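Local coordinates for protein lovastatin nonaketide synthase, polyketide synthase component (Aspergillus terreus, PDB 7CPX) that builds the nonaketide chain of lovastatin from malonyl-CoA units as a homodimeric, multidomain iterative polyketide synthase working with the partner enzyme LovC, at residues S597-Y602 with A674-Y679; L1192-V1197 with F1258-P1263; S1267-M1272 with S1822-I1827. The protein carries 2 engineered substitutions. All coordinates share one frame; numbering follows the deposited sequence.

Interaction 1 of 3, residues S597-Y602 with A674-Y679; sequences SLPEKY and AIRIAY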
loop_
_atom_site.group_PDB
_atom_site.type_symbol
_atom_site.label_atom_id
_atom_site.label_comp_id
_atom_site.label_asym_id
_atom_site.label_seq_id
_atom_site.Cartn_x
_atom_site.Cartn_y
_atom_site.Cartn_z
ATOM N N SER A 597 -4.873 -54.864 82.863
ATOM C CA SER A 597 -3.906 -54.465 83.878
ATOM C C SER A 597 -4.561 -53.821 85.094
ATOM O O SER A 597 -3.846 -53.393 86.007
ATOM C CB SER A 597 -2.882 -53.500 83.276
ATOM O OG SER A 597 -2.029 -54.166 82.362
ATOM N N LEU A 598 -5.888 -53.745 85.130
ATOM C CA LEU A 598 -6.581 -53.136 86.249
ATOM C C LEU A 598 -6.408 -53.979 87.511
ATOM O O LEU A 598 -6.057 -55.159 87.439
ATOM C CB LEU A 598 -8.068 -52.986 85.937
ATOM C CG LEU A 598 -8.469 -51.863 84.980
ATOM C CD1 LEU A 598 -9.921 -52.022 84.563
ATOM C CD2 LEU A 598 -8.252 -50.509 85.631
ATOM N N PRO A 599 -6.634 -53.387 88.683
ATOM C CA PRO A 599 -6.669 -54.190 89.909
ATOM C C PRO A 599 -7.748 -55.257 89.825
ATOM O O PRO A 599 -8.812 -55.053 89.236
ATOM C CB PRO A 599 -6.977 -53.160 91.002
ATOM C CG PRO A 599 -6.521 -51.859 90.439
ATOM C CD PRO A 599 -6.772 -51.948 88.962
ATOM N N GLU A 600 -7.463 -56.411 90.436
ATOM C CA GLU A 600 -8.347 -57.563 90.289
ATOM C C GLU A 600 -9.778 -57.236 90.697
ATOM O O GLU A 600 -10.723 -57.830 90.167
ATOM C CB GLU A 600 -7.819 -58.739 91.112
ATOM C CG GLU A 600 -6.601 -59.429 90.508
ATOM C CD GLU A 600 -5.350 -58.573 90.558
ATOM O OE1 GLU A 600 -5.398 -57.481 91.162
ATOM O OE2 GLU A 600 -4.318 -58.993 89.992
ATOM N N LYS A 601 -9.960 -56.300 91.632
ATOM C CA LYS A 601 -11.310 -55.892 92.000
ATOM C C LYS A 601 -12.052 -55.290 90.814
ATOM O O LYS A 601 -13.261 -55.499 90.667
ATOM C CB LYS A 601 -11.263 -54.888 93.152
ATOM C CG LYS A 601 -10.771 -55.471 94.465
ATOM C CD LYS A 601 -10.840 -54.444 95.583
ATOM C CE LYS A 601 -10.383 -55.031 96.907
ATOM N NZ LYS A 601 -10.458 -54.038 98.014
ATOM N N TYR A 602 -11.347 -54.545 89.962
ATOM C CA TYR A 602 -11.947 -53.892 88.805
ATOM C C TYR A 602 -11.444 -54.466 87.489
ATOM O O TYR A 602 -11.687 -53.872 86.432
ATOM C CB TYR A 602 -11.669 -52.387 88.851
ATOM C CG TYR A 602 -11.743 -51.797 90.240
ATOM C CD1 TYR A 602 -12.944 -51.333 90.757
ATOM C CD2 TYR A 602 -10.608 -51.705 91.034
ATOM C CE1 TYR A 602 -13.014 -50.795 92.027
ATOM C CE2 TYR A 602 -10.668 -51.169 92.305
ATOM C CZ TYR A 602 -11.873 -50.714 92.797
ATOM O OH TYR A 602 -11.936 -50.179 94.062
ATOM N N ALA A 674 -4.320 -43.894 80.471
ATOM C CA ALA A 674 -5.560 -43.148 80.278
ATOM C C ALA A 674 -6.753 -44.089 80.152
ATOM O O ALA A 674 -7.771 -43.917 80.835
ATOM C CB ALA A 674 -5.446 -42.256 79.042
ATOM N N ILE A 675 -6.644 -45.097 79.286
ATOM C CA ILE A 675 -7.764 -46.016 79.093
ATOM C C ILE A 675 -8.007 -46.830 80.358
ATOM O O ILE A 675 -9.156 -47.123 80.715
ATOM C CB ILE A 675 -7.511 -46.922 77.873
ATOM C CG1 ILE A 675 -8.728 -47.810 77.600
ATOM C CG2 ILE A 675 -6.277 -47.787 78.089
ATOM C CD1 ILE A 675 -10.012 -47.045 77.343
ATOM N N ARG A 676 -6.934 -47.207 81.056
ATOM C CA ARG A 676 -7.077 -47.949 82.302
ATOM C C ARG A 676 -7.815 -47.124 83.347
ATOM O O ARG A 676 -8.701 -47.634 84.043
ATOM C CB ARG A 676 -5.690 -48.354 82.796
ATOM C CG ARG A 676 -5.661 -49.327 83.951
ATOM C CD ARG A 676 -4.227 -49.763 84.214
ATOM N NE ARG A 676 -4.019 -50.277 85.562
ATOM C CZ ARG A 676 -2.837 -50.630 86.050
ATOM N NH1 ARG A 676 -1.735 -50.548 85.320
ATOM N NH2 ARG A 676 -2.757 -51.075 87.301
ATOM N N ILE A 677 -7.476 -45.838 83.458
ATOM C CA ILE A 677 -8.152 -44.965 84.410
ATOM C C ILE A 677 -9.607 -44.769 84.011
ATOM O O ILE A 677 -10.492 -44.691 84.868
ATOM C CB ILE A 677 -7.410 -43.622 84.518
ATOM C CG1 ILE A 677 -6.057 -43.822 85.204
ATOM C CG2 ILE A 677 -8.263 -42.611 85.274
ATOM C CD1 ILE A 677 -5.123 -42.635 85.086
ATOM N N ALA A 678 -9.880 -44.667 82.709
ATOM C CA ALA A 678 -11.262 -44.528 82.262
ATOM C C ALA A 678 -12.081 -45.755 82.642
ATOM O O ALA A 678 -13.203 -45.637 83.151
ATOM C CB ALA A 678 -11.305 -44.297 80.752
ATOM N N TYR A 679 -11.529 -46.949 82.411
ATOM C CA TYR A 679 -12.233 -48.167 82.799
ATOM C C TYR A 679 -12.428 -48.232 84.308
ATOM O O TYR A 679 -13.500 -48.622 84.788
ATOM C CB TYR A 679 -11.475 -49.399 82.306
ATOM C CG TYR A 679 -11.780 -49.783 80.875
ATOM C CD1 TYR A 679 -13.021 -50.300 80.525
ATOM C CD2 TYR A 679 -10.824 -49.647 79.878
ATOM C CE1 TYR A 679 -13.304 -50.660 79.221
ATOM C CE2 TYR A 679 -11.098 -50.004 78.572
ATOM C CZ TYR A 679 -12.340 -50.509 78.248
ATOM O OH TYR A 679 -12.619 -50.867 76.950
#

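Interaction 2 of 3, residues L1192-V1197 with F1258-P1263; sequences LRCLYV and FKPFSP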
loop_
_atom_site.group_PDB
_atom_site.type_symbol
_atom_site.label_atom_id
_atom_site.label_comp_id
_atom_site.label_asym_id
_atom_site.label_seq_id
_atom_site.Cartn_x
_atom_site.Cartn_y
_atom_site.Cartn_z
ATOM N N LEU A 1192 9.909 -2.425 -39.319
ATOM C CA LEU A 1192 10.045 -2.325 -37.869
ATOM C C LEU A 1192 11.516 -2.105 -37.516
ATOM O O LEU A 1192 12.171 -2.923 -36.870
ATOM C CB LEU A 1192 9.490 -3.581 -37.206
ATOM C CG LEU A 1192 9.250 -3.535 -35.700
ATOM C CD1 LEU A 1192 8.043 -2.676 -35.389
ATOM C CD2 LEU A 1192 9.065 -4.941 -35.158
ATOM N N ARG A 1193 12.029 -0.956 -37.955
ATOM C CA ARG A 1193 13.455 -0.676 -37.860
ATOM C C ARG A 1193 13.938 -0.453 -36.432
ATOM O O ARG A 1193 15.154 -0.426 -36.209
ATOM C CB ARG A 1193 13.803 0.542 -38.717
ATOM C CG ARG A 1193 14.297 0.177 -40.104
ATOM C CD ARG A 1193 14.237 1.355 -41.053
ATOM N NE ARG A 1193 12.972 1.408 -41.775
ATOM C CZ ARG A 1193 12.673 0.640 -42.814
ATOM N NH1 ARG A 1193 13.520 -0.273 -43.264
ATOM N NH2 ARG A 1193 11.496 0.787 -43.414
ATOM N N CYS A 1194 13.035 -0.297 -35.467
ATOM C CA CYS A 1194 13.421 -0.170 -34.069
ATOM C C CYS A 1194 12.430 -0.940 -33.211
ATOM O O CYS A 1194 11.290 -1.187 -33.610
ATOM C CB CYS A 1194 13.492 1.297 -33.627
ATOM S SG CYS A 1194 11.937 2.195 -33.760
ATOM N N LEU A 1195 12.885 -1.318 -32.020
ATOM C CA LEU A 1195 12.093 -2.146 -31.113
ATOM C C LEU A 1195 11.079 -1.258 -30.402
ATOM O O LEU A 1195 11.426 -0.500 -29.494
ATOM C CB LEU A 1195 12.999 -2.864 -30.120
ATOM C CG LEU A 1195 12.419 -4.083 -29.394
ATOM C CD1 LEU A 1195 13.501 -4.778 -28.595
ATOM C CD2 LEU A 1195 11.274 -3.689 -28.482
ATOM N N TYR A 1196 9.818 -1.356 -30.814
ATOM C CA TYR A 1196 8.725 -0.656 -30.155
ATOM C C TYR A 1196 8.176 -1.535 -29.040
ATOM O O TYR A 1196 7.899 -2.719 -29.260
ATOM C CB TYR A 1196 7.614 -0.315 -31.144
ATOM C CG TYR A 1196 8.033 0.520 -32.329
ATOM C CD1 TYR A 1196 8.541 -0.071 -33.471
ATOM C CD2 TYR A 1196 7.898 1.899 -32.313
ATOM C CE1 TYR A 1196 8.917 0.685 -34.559
ATOM C CE2 TYR A 1196 8.268 2.662 -33.398
ATOM C CZ TYR A 1196 8.776 2.051 -34.520
ATOM O OH TYR A 1196 9.151 2.810 -35.605
ATOM N N VAL A 1197 8.016 -0.961 -27.853
ATOM C CA VAL A 1197 7.393 -1.663 -26.736
ATOM C C VAL A 1197 6.111 -0.925 -26.372
ATOM O O VAL A 1197 6.080 0.313 -26.434
ATOM C CB VAL A 1197 8.336 -1.764 -25.528
ATOM C CG1 VAL A 1197 9.537 -2.619 -25.868
ATOM C CG2 VAL A 1197 8.779 -0.381 -25.077
ATOM N N PHE A 1258 2.841 1.572 -29.012
ATOM C CA PHE A 1258 4.175 0.992 -28.915
ATOM C C PHE A 1258 5.164 2.097 -29.254
ATOM O O PHE A 1258 5.184 2.599 -30.381
ATOM C CB PHE A 1258 4.348 -0.178 -29.880
ATOM C CG PHE A 1258 3.251 -1.203 -29.834
ATOM C CD1 PHE A 1258 1.997 -0.933 -30.351
ATOM C CD2 PHE A 1258 3.496 -2.463 -29.321
ATOM C CE1 PHE A 1258 1.001 -1.885 -30.323
ATOM C CE2 PHE A 1258 2.506 -3.419 -29.294
ATOM C CZ PHE A 1258 1.254 -3.132 -29.795
ATOM N N LYS A 1259 5.968 2.464 -28.309
ATOM C CA LYS A 1259 7.002 3.446 -28.573
ATOM C C LYS A 1259 8.366 2.769 -28.608
ATOM O O LYS A 1259 8.574 1.749 -27.943
ATOM C CB LYS A 1259 6.994 4.536 -27.499
ATOM C CG LYS A 1259 7.535 5.876 -27.956
ATOM C CD LYS A 1259 6.966 7.011 -27.124
ATOM C CE LYS A 1259 7.478 8.357 -27.600
ATOM N NZ LYS A 1259 6.917 9.482 -26.805
ATOM N N PRO A 1260 9.322 3.295 -29.374
ATOM C CA PRO A 1260 10.625 2.631 -29.466
ATOM C C PRO A 1260 11.265 2.455 -28.099
ATOM O O PRO A 1260 11.168 3.322 -27.228
ATOM C CB PRO A 1260 11.440 3.579 -30.351
ATOM C CG PRO A 1260 10.437 4.264 -31.179
ATOM C CD PRO A 1260 9.221 4.423 -30.315
ATOM N N PHE A 1261 11.922 1.308 -27.917
ATOM C CA PHE A 1261 12.654 1.068 -26.680
ATOM C C PHE A 1261 13.644 2.192 -26.422
ATOM O O PHE A 1261 13.840 2.613 -25.276
ATOM C CB PHE A 1261 13.368 -0.281 -26.754
ATOM C CG PHE A 1261 13.880 -0.771 -25.433
ATOM C CD1 PHE A 1261 13.024 -1.369 -24.526
ATOM C CD2 PHE A 1261 15.217 -0.646 -25.104
ATOM C CE1 PHE A 1261 13.490 -1.826 -23.309
ATOM C CE2 PHE A 1261 15.691 -1.100 -23.890
ATOM C CZ PHE A 1261 14.827 -1.692 -22.991
ATOM N N SER A 1262 14.274 2.690 -27.480
ATOM C CA SER A 1262 15.068 3.904 -27.454
ATOM C C SER A 1262 14.676 4.769 -28.640
ATOM O O SER A 1262 14.284 4.244 -29.688
ATOM C CB SER A 1262 16.571 3.595 -27.516
ATOM O OG SER A 1262 16.995 2.913 -26.348
ATOM N N PRO A 1263 14.771 6.090 -28.514
ATOM C CA PRO A 1263 14.335 6.966 -29.605
ATOM C C PRO A 1263 15.070 6.637 -30.891
ATOM O O PRO A 1263 16.274 6.339 -30.866
ATOM C CB PRO A 1263 14.694 8.370 -29.099
ATOM C CG PRO A 1263 14.714 8.243 -27.626
ATOM C CD PRO A 1263 15.218 6.861 -27.342
#

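Interaction 3 of 3, residues S1267-M1272 with S1822-I1827; sequences STDHAM and SSRRPI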
loop_
_atom_site.group_PDB
_atom_site.type_symbol
_atom_site.label_atom_id
_atom_site.label_comp_id
_atom_site.label_asym_id
_atom_site.label_seq_id
_atom_site.Cartn_x
_atom_site.Cartn_y
_atom_site.Cartn_z
ATOM N N SER A 1267 20.958 6.104 -37.545
ATOM C CA SER A 1267 21.370 4.758 -37.924
ATOM C C SER A 1267 20.173 3.903 -38.312
ATOM O O SER A 1267 20.308 2.972 -39.115
ATOM C CB SER A 1267 22.141 4.102 -36.779
ATOM O OG SER A 1267 21.343 4.023 -35.611
ATOM N N THR A 1268 19.000 4.201 -37.758
ATOM C CA THR A 1268 17.779 3.492 -38.114
ATOM C C THR A 1268 17.133 4.039 -39.377
ATOM O O THR A 1268 16.112 3.499 -39.815
ATOM C CB THR A 1268 16.770 3.558 -36.962
ATOM O OG1 THR A 1268 16.334 4.912 -36.779
ATOM C CG2 THR A 1268 17.395 3.053 -35.672
ATOM N N ASP A 1269 17.691 5.093 -39.967
ATOM C CA ASP A 1269 17.107 5.670 -41.168
ATOM C C ASP A 1269 17.095 4.698 -42.341
ATOM O O ASP A 1269 18.034 3.925 -42.544
ATOM C CB ASP A 1269 17.777 6.995 -41.541
ATOM C CG ASP A 1269 17.451 8.105 -40.564
ATOM O OD1 ASP A 1269 16.712 7.844 -39.591
ATOM O OD2 ASP A 1269 17.930 9.239 -40.767
ATOM N N HIS A 1270 16.013 4.743 -43.111
ATOM C CA HIS A 1270 15.875 3.933 -44.316
ATOM C C HIS A 1270 16.419 4.687 -45.524
ATOM O O HIS A 1270 15.811 5.657 -45.987
ATOM C CB HIS A 1270 14.442 3.445 -44.515
ATOM C CG HIS A 1270 14.320 2.321 -45.492
ATOM N ND1 HIS A 1270 14.960 1.113 -45.321
ATOM C CD2 HIS A 1270 13.632 2.220 -46.653
ATOM C CE1 HIS A 1270 14.670 0.315 -46.332
ATOM N NE2 HIS A 1270 13.864 0.963 -47.154
ATOM N N ALA A 1271 17.567 4.239 -46.034
ATOM C CA ALA A 1271 18.276 4.932 -47.101
ATOM C C ALA A 1271 17.894 4.428 -48.486
ATOM O O ALA A 1271 18.715 4.484 -49.410
ATOM C CB ALA A 1271 19.785 4.804 -46.889
ATOM N N MET A 1272 16.666 3.937 -48.660
ATOM C CA MET A 1272 16.290 3.353 -49.944
ATOM C C MET A 1272 16.356 4.388 -51.060
ATOM O O MET A 1272 16.869 4.107 -52.149
ATOM C CB MET A 1272 14.892 2.743 -49.852
ATOM C CG MET A 1272 13.766 3.751 -49.671
ATOM S SD MET A 1272 12.147 2.964 -49.607
ATOM C CE MET A 1272 11.098 4.321 -50.114
ATOM N N SER A 1822 11.202 11.509 -41.563
ATOM C CA SER A 1822 10.545 12.424 -40.642
ATOM C C SER A 1822 9.237 11.850 -40.132
ATOM O O SER A 1822 8.803 12.195 -39.027
ATOM C CB SER A 1822 10.293 13.766 -41.325
ATOM O OG SER A 1822 9.457 13.607 -42.457
ATOM N N SER A 1823 8.606 10.981 -40.917
ATOM C CA SER A 1823 7.435 10.257 -40.451
ATOM C C SER A 1823 7.749 9.412 -39.224
ATOM O O SER A 1823 6.837 9.091 -38.456
ATOM C CB SER A 1823 6.903 9.382 -41.588
ATOM O OG SER A 1823 5.960 8.434 -41.132
ATOM N N ARG A 1824 9.023 9.073 -39.010
ATOM C CA ARG A 1824 9.423 8.168 -37.945
ATOM C C ARG A 1824 10.234 8.828 -36.839
ATOM O O ARG A 1824 10.298 8.276 -35.737
ATOM C CB ARG A 1824 10.240 7.007 -38.529
ATOM C CG ARG A 1824 10.652 5.944 -37.524
ATOM C CD ARG A 1824 11.360 4.801 -38.222
ATOM N NE ARG A 1824 12.378 5.308 -39.131
ATOM C CZ ARG A 1824 13.559 5.769 -38.742
ATOM N NH1 ARG A 1824 13.923 5.755 -37.471
ATOM N NH2 ARG A 1824 14.390 6.268 -39.650
ATOM N N ARG A 1825 10.854 9.975 -37.094
ATOM C CA ARG A 1825 11.637 10.663 -36.077
ATOM C C ARG A 1825 11.734 12.133 -36.457
ATOM O O ARG A 1825 11.453 12.501 -37.602
ATOM C CB ARG A 1825 13.036 10.045 -35.933
ATOM C CG ARG A 1825 13.950 10.263 -37.126
ATOM C CD ARG A 1825 15.263 9.521 -36.942
ATOM N NE ARG A 1825 16.234 9.831 -37.984
ATOM C CZ ARG A 1825 17.084 10.848 -37.942
ATOM N NH1 ARG A 1825 17.095 11.699 -36.930
ATOM N NH2 ARG A 1825 17.941 11.019 -38.944
ATOM N N PRO A 1826 12.129 13.001 -35.517
ATOM C CA PRO A 1826 12.196 14.435 -35.826
ATOM C C PRO A 1826 13.386 14.796 -36.700
ATOM O O PRO A 1826 14.436 15.216 -36.205
ATOM C CB PRO A 1826 12.296 15.094 -34.440
ATOM C CG PRO A 1826 11.949 14.021 -33.456
ATOM C CD PRO A 1826 12.371 12.743 -34.090
ATOM N N ILE A 1827 13.229 14.628 -38.008
ATOM C CA ILE A 1827 14.278 14.985 -38.956
ATOM C C ILE A 1827 14.256 16.493 -39.166
ATOM O O ILE A 1827 13.199 17.080 -39.426
ATOM C CB ILE A 1827 14.086 14.240 -40.285
ATOM C CG1 ILE A 1827 14.119 12.722 -40.067
ATOM C CG2 ILE A 1827 15.142 14.686 -41.281
ATOM C CD1 ILE A 1827 15.440 12.056 -40.397
#

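Interaction 1 of 3, residues S597-Y602 with A674-Y679
Ser597 lays its backbone carbonyl over one face of the Arg676 guanidinium, with O 2.9 Å from NH2, but the angle is too poor for a hydrogen bond and the approach is one of packing. Its CB lies 3.8 Å from Arg676 NH1, while its OG is turned back to Asp593 O, tying the residue to the end of helix 582-596. Leu598 follows and brings in the apolar part. Its CD2 sits against Arg676 CG at 3.3 Å, the two side chains sliding past each other in opposite directions. On the other branch, Leu598 CD1 crosses to Tyr679 CB at 3.8 Å. Arg676 has CG anti to the backbone N (chi1 -170°) and a chain extended from CG to NE, which takes NE out past Leu598; the guanidinium beyond it meets Ser597. Pro599 comes near the guanidinium at its edge, through CD, and its O accepts from Tyr602 N, closing a turn. On its other sides helix 671-682 is packed by Ile636 of helix 624-644 and Ile660 of helix 657-665. The contact is plain loop-on-helix packing in the malonyl-CoA:ACP transacylase domain, whose acyl transferase fold wraps such helices about a parallel beta-sheet.

Interaction 2 of 3, residues L1192-V1197 with F1258-P1263
Tyr1196 and Pro1260 form an antiparallel non-hydrogen-bonded pair where strand 1196-1206 begins and strand 1249-1260 ends, in the C-terminal hotdog fold predicted for the dehydratase domain. The next pair, Val1197 with Lys1259, is hydrogen-bonded: Val1197 N gives to Lys1259 O at 2.8 Å and Lys1259 N returns to Val1197 O at 2.9 Å. The first bond has an angle of 162° at the hydrogen, the second 140°.

The Tyr1196 side chain lies alongside Pro1260. Tyr1196 CB rests on Phe1258 CB at 3.5 Å. Tyr1196 CG stands anti to the carbonyl carbon and beside the backbone N (chi1 -58°). This CG lies near Phe1258 O, which Tyr1196 CD2 approaches more closely. Tyr1196 CD2 also meets Pro1260 CD at 3.5 Å, and CE2 reaches Pro1260 CG; the two side chains point the same way. At the tip, Tyr1196 OH is hydrogen-bonded to Gly1233 O. Cys1194 SG, over one face of the Tyr1196 ring and offset toward its rim, also touches Pro1260 CG at 3.6 Å, so sulfur, ring and proline all touch one another.

Phe1258 sends its ring away from this packing, to Phe1177 and Val1180 of helix 1170-1184, the helix that the hotdog sheet wraps. The side chain of Val1197 comes within about 6 Å of that of His985, the predicted proton acceptor for dehydration, and the side chain of Phe1258 within about 7 Å of that of Asp1174, the predicted donor. Val1197 CG1 meets the Phe1261 ring at its edge, 3.9 Å from Phe1261 CD1.

Interaction 3 of 3, residues S1267-M1272 with S1822-I1827
Asp1269 is gripped by two arginines, Arg1824 and Arg1825, in a salt-bridge network. Arg1825 takes the Asp1269 carboxylate side-on, NE to OD1 at 2.6 Å and NH2 to OD2 at 2.5 Å, both on syn lone pairs. The latter bond is nearly straight (172°), and the two flat groups are nearly coplanar. Arg1825 CG stands between the backbone N and the carbonyl carbon (chi1 69°), and from there the chain runs extended to NE, meeting the aspartate at about a right angle. Arg1824 arrives differently. Its chain bends at chi3 (48°), placing NE off the straight run of the chain, and its guanidinium plane is steeply turned from the carboxylate. Arg1824 NH2 reaches Asp1269 OD1 at 2.8 Å on the anti side, out of the carboxylate plane, so OD1 accepts from both arginines. The two positive groups may well stabilise the ionised aspartate. The backbone O of Thr1268 lies over one face of the Arg1824 guanidinium, and NH1 makes a weak bond to Thr1268 OG1, whose stronger partner is Asp1265 O. Ile1827 CD1 packs over one face of the Arg1825 guanidinium. The contact joins the connection between strands 1249-1260 and 1275-1280 to the loop linking helix 1814-1822 with strand 1828-1832; Asn1817 and Asn1821 of that helix hydrogen-bond the His1270 backbone, and Met1272 packs against helix 2363-2385.

Interaction 1 stands apart in the transacylase domain, its centre about 128 Å from that of interaction 2 and about 141 Å from that of interaction 3, with which it flanks the centre of the chain. Interactions 2 and 3 are neighbours, centres about 13 Å apart, and touch directly: Arg1193 CD lies 3.1 Å from Thr1268 O, and Tyr1196 OH lies 4.0 Å from Arg1824 CD. The chain leaving strand 1249-1260 reaches 1267-1272 a few residues later, which puts the ionic contact just beyond the strand pairing. Interaction 2 alone of the three lies near annotated catalytic residues, the predicted dehydratase pair His985 and Asp1174.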